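Local coordinates for protein formate dehydrogenase (Staphylococcus aureus, PDB 6TTB) that probably catalyses the NAD-dependent oxidation of formate to carbon dioxide, holding its cofactor NAD between two domains built on parallel sheets, at residues 113-118 and 341-346; 165-170 and 176-181. All blocks are in the same frame, centred on the assembly; numbering follows the deposited sequence.

Contact 1: residues 113-118 and 341-346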
loop_
_atom_site.group_PDB
_atom_site.type_symbol
_atom_site.label_atom_id
_atom_site.label_comp_id
_atom_site.label_asym_id
_atom_site.label_seq_id
_atom_site.Cartn_x
_atom_site.Cartn_y
_atom_site.Cartn_z
ATOM N N LEU A 113 -33.149 -11.359 -17.516
ATOM C CA LEU A 113 -32.300 -10.334 -16.892
ATOM C C LEU A 113 -31.177 -10.983 -16.094
ATOM O O LEU A 113 -31.394 -11.806 -15.180
ATOM C CB LEU A 113 -33.145 -9.366 -16.043
ATOM C CG LEU A 113 -32.427 -8.087 -15.586
ATOM C CD1 LEU A 113 -31.648 -7.424 -16.689
ATOM C CD2 LEU A 113 -33.379 -7.067 -14.862
ATOM N N ALA A 114 -29.964 -10.645 -16.500
ATOM C CA ALA A 114 -28.793 -11.050 -15.746
ATOM C C ALA A 114 -28.200 -9.826 -15.063
ATOM O O ALA A 114 -27.650 -8.930 -15.709
ATOM C CB ALA A 114 -27.800 -11.701 -16.669
ATOM N N ILE A 115 -28.353 -9.772 -13.747
ATOM C CA ILE A 115 -27.831 -8.625 -13.017
ATOM C C ILE A 115 -26.468 -9.006 -12.466
ATOM O O ILE A 115 -26.334 -10.079 -11.852
ATOM C CB ILE A 115 -28.782 -8.257 -11.878
ATOM C CG1 ILE A 115 -30.236 -8.136 -12.336
ATOM C CG2 ILE A 115 -28.305 -7.010 -11.165
ATOM C CD1 ILE A 115 -31.098 -7.840 -11.177
ATOM N N THR A 116 -25.496 -8.125 -12.682
ATOM C CA THR A 116 -24.205 -8.210 -12.050
ATOM C C THR A 116 -24.222 -7.405 -10.730
ATOM O O THR A 116 -24.089 -6.178 -10.727
ATOM C CB THR A 116 -23.129 -7.619 -12.978
ATOM O OG1 THR A 116 -23.039 -8.245 -14.280
ATOM C CG2 THR A 116 -21.783 -7.550 -12.319
ATOM N N ALA A 117 -24.274 -8.103 -9.588
ATOM C CA ALA A 117 -24.162 -7.397 -8.324
ATOM C C ALA A 117 -22.766 -6.812 -8.187
ATOM O O ALA A 117 -21.960 -7.319 -7.457
ATOM C CB ALA A 117 -24.511 -8.287 -7.135
ATOM N N GLY A 118 -22.555 -5.675 -8.783
ATOM C CA GLY A 118 -21.279 -5.031 -8.784
ATOM C C GLY A 118 -21.047 -4.428 -10.160
ATOM O O GLY A 118 -22.027 -4.077 -10.858
ATOM N N LYS A 341 -31.333 -3.453 -6.072
ATOM C CA LYS A 341 -32.707 -3.255 -5.637
ATOM C C LYS A 341 -33.409 -2.336 -6.621
ATOM O O LYS A 341 -34.476 -2.677 -7.115
ATOM C CB LYS A 341 -32.818 -2.758 -4.182
ATOM C CG LYS A 341 -32.537 -3.783 -3.091
ATOM C CD LYS A 341 -33.377 -3.571 -1.851
ATOM C CE LYS A 341 -32.559 -3.487 -0.565
ATOM N NZ LYS A 341 -32.694 -4.691 0.309
ATOM N N ASP A 342 -32.787 -1.198 -6.917
ATOM C CA ASP A 342 -33.397 -0.238 -7.839
ATOM C C ASP A 342 -33.671 -0.887 -9.208
ATOM O O ASP A 342 -34.755 -0.719 -9.813
ATOM C CB ASP A 342 -32.596 1.056 -7.960
ATOM C CG ASP A 342 -33.357 2.104 -8.745
ATOM O OD1 ASP A 342 -34.300 2.768 -8.137
ATOM O OD2 ASP A 342 -33.047 2.259 -9.980
ATOM N N ILE A 343 -32.688 -1.632 -9.702
ATOM C CA ILE A 343 -32.825 -2.308 -10.983
ATOM C C ILE A 343 -34.089 -3.160 -10.971
ATOM O O ILE A 343 -34.958 -2.979 -11.825
ATOM C CB ILE A 343 -31.565 -3.145 -11.257
ATOM C CG1 ILE A 343 -30.492 -2.318 -11.974
ATOM C CG2 ILE A 343 -31.893 -4.433 -11.984
ATOM C CD1 ILE A 343 -29.071 -2.661 -11.544
ATOM N N LEU A 344 -34.147 -4.124 -10.027
ATOM C CA LEU A 344 -35.262 -5.057 -9.912
ATOM C C LEU A 344 -36.599 -4.302 -9.855
ATOM O O LEU A 344 -37.605 -4.783 -10.361
ATOM C CB LEU A 344 -35.082 -5.891 -8.662
ATOM C CG LEU A 344 -33.849 -6.781 -8.624
ATOM C CD1 LEU A 344 -33.798 -7.547 -7.312
ATOM C CD2 LEU A 344 -33.839 -7.753 -9.768
ATOM N N GLU A 345 -36.610 -3.130 -9.214
ATOM C CA GLU A 345 -37.808 -2.311 -9.125
ATOM C C GLU A 345 -38.212 -1.863 -10.553
ATOM O O GLU A 345 -39.254 -2.284 -11.087
ATOM C CB GLU A 345 -37.563 -1.190 -8.106
ATOM C CG GLU A 345 -38.818 -0.656 -7.470
ATOM C CD GLU A 345 -39.636 -1.698 -6.739
ATOM O OE1 GLU A 345 -39.364 -1.900 -5.562
ATOM O OE2 GLU A 345 -40.534 -2.325 -7.367
ATOM N N ARG A 346 -37.318 -1.119 -11.220
ATOM C CA ARG A 346 -37.571 -0.724 -12.599
ATOM C C ARG A 346 -37.948 -1.944 -13.467
ATOM O O ARG A 346 -38.941 -1.930 -14.180
ATOM C CB ARG A 346 -36.348 -0.018 -13.174
ATOM C CG ARG A 346 -35.870 1.142 -12.332
ATOM C CD ARG A 346 -34.970 2.029 -13.164
ATOM N NE ARG A 346 -34.304 3.020 -12.308
ATOM C CZ ARG A 346 -33.948 4.229 -12.718
ATOM N NH1 ARG A 346 -34.101 4.577 -13.991
ATOM N NH2 ARG A 346 -33.360 5.052 -11.886
#
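With CG1 beside the backbone N (chi1 -50°) and the chain fully extended beyond it, Ile115 reaches from strand 113-116 toward helix 341-346, its CD1 leading. Leu113, two residues back on the same face of the strand, turns CG anti to its own nitrogen (chi1 -168°) and offers CD2 to the same helix. Ile343 answers both with a single methyl. Its CG2 lies 3.6 Å from Ile115 CD1 and 4.1 Å from Ile115 CG1, the two side chains lying alongside and pointing opposite ways. The same CG2 stands 4.2 Å from Leu113 CD2, at the margin of contact. Leu344, whose CB bond does not aim at the strand, brings its branched end nearer and also reaches Ile115 CD1, though the modelled approach is too close to be exact. Strand and helix run nearly antiparallel, at 163°, with axes 10.3 Å apart at closest approach. This is helix-on-sheet packing in a domain whose parallel strand order, 2-1-3-4-5, is flavodoxin-like, as in the substrate-binding domain of D-2-hydroxyacid dehydrogenases, to which the last helix, here 330-348, returns. Strand 113-116 is hydrogen-bonded between strands 89-92 and 135-138. Val137 of the latter also touches Ile343, while Leu59 and Leu63 of helix 59-64 pack on Leu344. The helix keeps its charges off this face: Arg346 NE forms a salt bridge with Asp342 OD2 at 2.8 Å, meeting it on the syn side. The joint itself is purely apolar and buried, so it depends on methyl packing and the exclusion of water, without directional bonds between the two segments.

Contact 2: residues 165-170 and 176-181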
loop_
_atom_site.group_PDB
_atom_site.type_symbol
_atom_site.label_atom_id
_atom_site.label_comp_id
_atom_site.label_asym_id
_atom_site.label_seq_id
_atom_site.Cartn_x
_atom_site.Cartn_y
_atom_site.Cartn_z
ATOM N N GLY A 165 8.958 -5.601 4.332
ATOM C CA GLY A 165 8.992 -4.954 5.628
ATOM C C GLY A 165 8.146 -5.715 6.626
ATOM O O GLY A 165 8.505 -5.806 7.808
ATOM N N HIS A 166 7.023 -6.275 6.143
ATOM C CA HIS A 166 6.087 -6.972 7.043
ATOM C C HIS A 166 6.559 -8.416 7.311
ATOM O O HIS A 166 6.348 -8.969 8.408
ATOM C CB HIS A 166 4.649 -6.910 6.501
ATOM C CG HIS A 166 3.629 -7.553 7.383
ATOM N ND1 HIS A 166 3.189 -6.970 8.546
ATOM C CD2 HIS A 166 2.869 -8.659 7.226
ATOM C CE1 HIS A 166 2.319 -7.758 9.147
ATOM N NE2 HIS A 166 2.142 -8.818 8.382
ATOM N N ARG A 167 7.179 -9.031 6.302
ATOM C CA ARG A 167 7.667 -10.385 6.455
ATOM C C ARG A 167 8.679 -10.391 7.598
ATOM O O ARG A 167 8.493 -11.042 8.622
ATOM C CB ARG A 167 8.397 -10.731 5.161
ATOM C CG ARG A 167 8.483 -12.200 4.836
ATOM C CD ARG A 167 9.725 -12.353 3.959
ATOM N NE ARG A 167 10.651 -12.930 4.890
ATOM C CZ ARG A 167 11.761 -12.370 5.283
ATOM N NH1 ARG A 167 12.160 -11.226 4.725
ATOM N NH2 ARG A 167 12.495 -12.974 6.207
ATOM N N GLN A 168 9.722 -9.580 7.429
ATOM C CA GLN A 168 10.730 -9.385 8.440
ATOM C C GLN A 168 10.060 -9.106 9.773
ATOM O O GLN A 168 10.449 -9.706 10.767
ATOM C CB GLN A 168 11.683 -8.242 8.059
ATOM C CG GLN A 168 12.837 -8.589 7.106
ATOM C CD GLN A 168 13.783 -7.412 7.084
ATOM O OE1 GLN A 168 13.874 -6.679 8.052
ATOM N NE2 GLN A 168 14.440 -7.154 5.959
ATOM N N SER A 169 9.102 -8.155 9.828
ATOM C CA SER A 169 8.411 -7.913 11.104
ATOM C C SER A 169 7.922 -9.247 11.669
ATOM O O SER A 169 8.403 -9.735 12.710
ATOM C CB SER A 169 7.259 -6.950 10.955
ATOM O OG SER A 169 6.378 -6.950 12.112
ATOM N N VAL A 170 7.082 -9.909 10.876
ATOM C CA VAL A 170 6.464 -11.143 11.295
ATOM C C VAL A 170 7.506 -12.211 11.648
ATOM O O VAL A 170 7.317 -12.946 12.593
ATOM C CB VAL A 170 5.565 -11.655 10.207
ATOM C CG1 VAL A 170 5.276 -13.111 10.417
ATOM C CG2 VAL A 170 4.326 -10.840 10.147
ATOM N N LEU A 176 17.953 -4.285 7.310
ATOM C CA LEU A 176 17.582 -3.116 6.553
ATOM C C LEU A 176 18.199 -3.155 5.154
ATOM O O LEU A 176 17.795 -2.421 4.276
ATOM C CB LEU A 176 17.990 -1.886 7.362
ATOM C CG LEU A 176 16.847 -1.320 8.211
ATOM C CD1 LEU A 176 15.955 -2.429 8.742
ATOM C CD2 LEU A 176 17.355 -0.454 9.343
ATOM N N SER A 177 19.207 -3.983 4.955
ATOM C CA SER A 177 19.801 -4.044 3.627
ATOM C C SER A 177 18.780 -4.617 2.676
ATOM O O SER A 177 18.615 -4.115 1.567
ATOM C CB SER A 177 21.065 -4.845 3.606
ATOM O OG SER A 177 22.097 -4.075 4.223
ATOM N N GLN A 178 18.043 -5.621 3.161
ATOM C CA GLN A 178 17.336 -6.466 2.236
ATOM C C GLN A 178 15.976 -5.889 1.971
ATOM O O GLN A 178 15.382 -6.211 0.933
ATOM C CB GLN A 178 17.230 -7.894 2.743
ATOM C CG GLN A 178 16.701 -8.832 1.672
ATOM C CD GLN A 178 16.107 -10.070 2.297
ATOM O OE1 GLN A 178 16.800 -10.873 2.906
ATOM N NE2 GLN A 178 14.796 -10.200 2.196
ATOM N N VAL A 179 15.452 -5.124 2.956
ATOM C CA VAL A 179 14.253 -4.339 2.722
ATOM C C VAL A 179 14.650 -3.161 1.876
ATOM O O VAL A 179 13.936 -2.777 0.930
ATOM C CB VAL A 179 13.613 -3.751 3.967
ATOM C CG1 VAL A 179 12.107 -3.736 3.867
ATOM C CG2 VAL A 179 14.158 -4.269 5.296
ATOM N N GLY A 180 15.722 -2.506 2.306
ATOM C CA GLY A 180 16.148 -1.297 1.647
ATOM C C GLY A 180 16.233 -1.498 0.138
ATOM O O GLY A 180 15.745 -0.653 -0.647
ATOM N N ASN A 181 16.775 -2.673 -0.232
ATOM C CA ASN A 181 17.152 -3.026 -1.590
ATOM C C ASN A 181 16.033 -2.702 -2.590
ATOM O O ASN A 181 16.313 -2.299 -3.708
ATOM C CB ASN A 181 17.657 -4.460 -1.655
ATOM C CG ASN A 181 18.403 -4.795 -2.935
ATOM O OD1 ASN A 181 19.619 -4.587 -3.036
ATOM N ND2 ASN A 181 17.689 -5.357 -3.903
#
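Gly165 and Val179 bring together the two arms of an antiparallel helical hairpin, in which helix 162-171 and the short helix 176-180 run at 153° within the NAD-binding domain family region. Van der Waals packing forms the centre. Val179 places CG1 3.7 Å from Gly165 N and 3.8 Å from Gly165 CA, resting on bare backbone; here the CA atoms of the two residues come within 6.0 Å. Its other methyl, Val179 CG2, meets the amide end of Gln168, 3.6 Å from CD, and the two side chains cross at a slant. Gln168 extends straight beyond CG (chi2 -169°), which carries the amide across the gap between the helices. The polar ends are held mainly from outside the two segments. Gln168 NE2 hydrogen-bonds to Asn175 O, in the connection between the helices, and the guanidinium of Arg167 forms salt bridges with Glu164 through NH1 and with Glu173 through NH2. The second subunit reaches the hairpin too: its Val323 packs on Gln168, its Met321 O bonds His166 ND1, and its Arg314 bonds Ser169 O, placing the helices at the dimer interface. Beside this packing, Arg167 and Gln178 cross at about a right angle, flat groups 22° apart; both facing nitrogens are N-H donors and do not bond each other, Arg167 NH1 standing 3.8 Å from Gln178 NE2.

How the contacts relate
Both contacts are largely buried, but they belong to different domains on opposite sides of the chain's centre, 46 Å apart between centres, and share no helix or strand. Contact 1 joins elements 223 residues apart in sequence, pinning a helix near the C-terminal end to an inner strand of the sheet. Contact 2, nested within that long excursion, closes a local hairpin of neighbouring helices. Their chemistry follows their place. Against the sheet, branched aliphatic side chains meet with nothing polar between them, and the second subunit does not touch either segment; at the dimer interface, a valine packs on glycine backbone and one glutamine amide, while an arginine tied to glutamates lies beside a second glutamine.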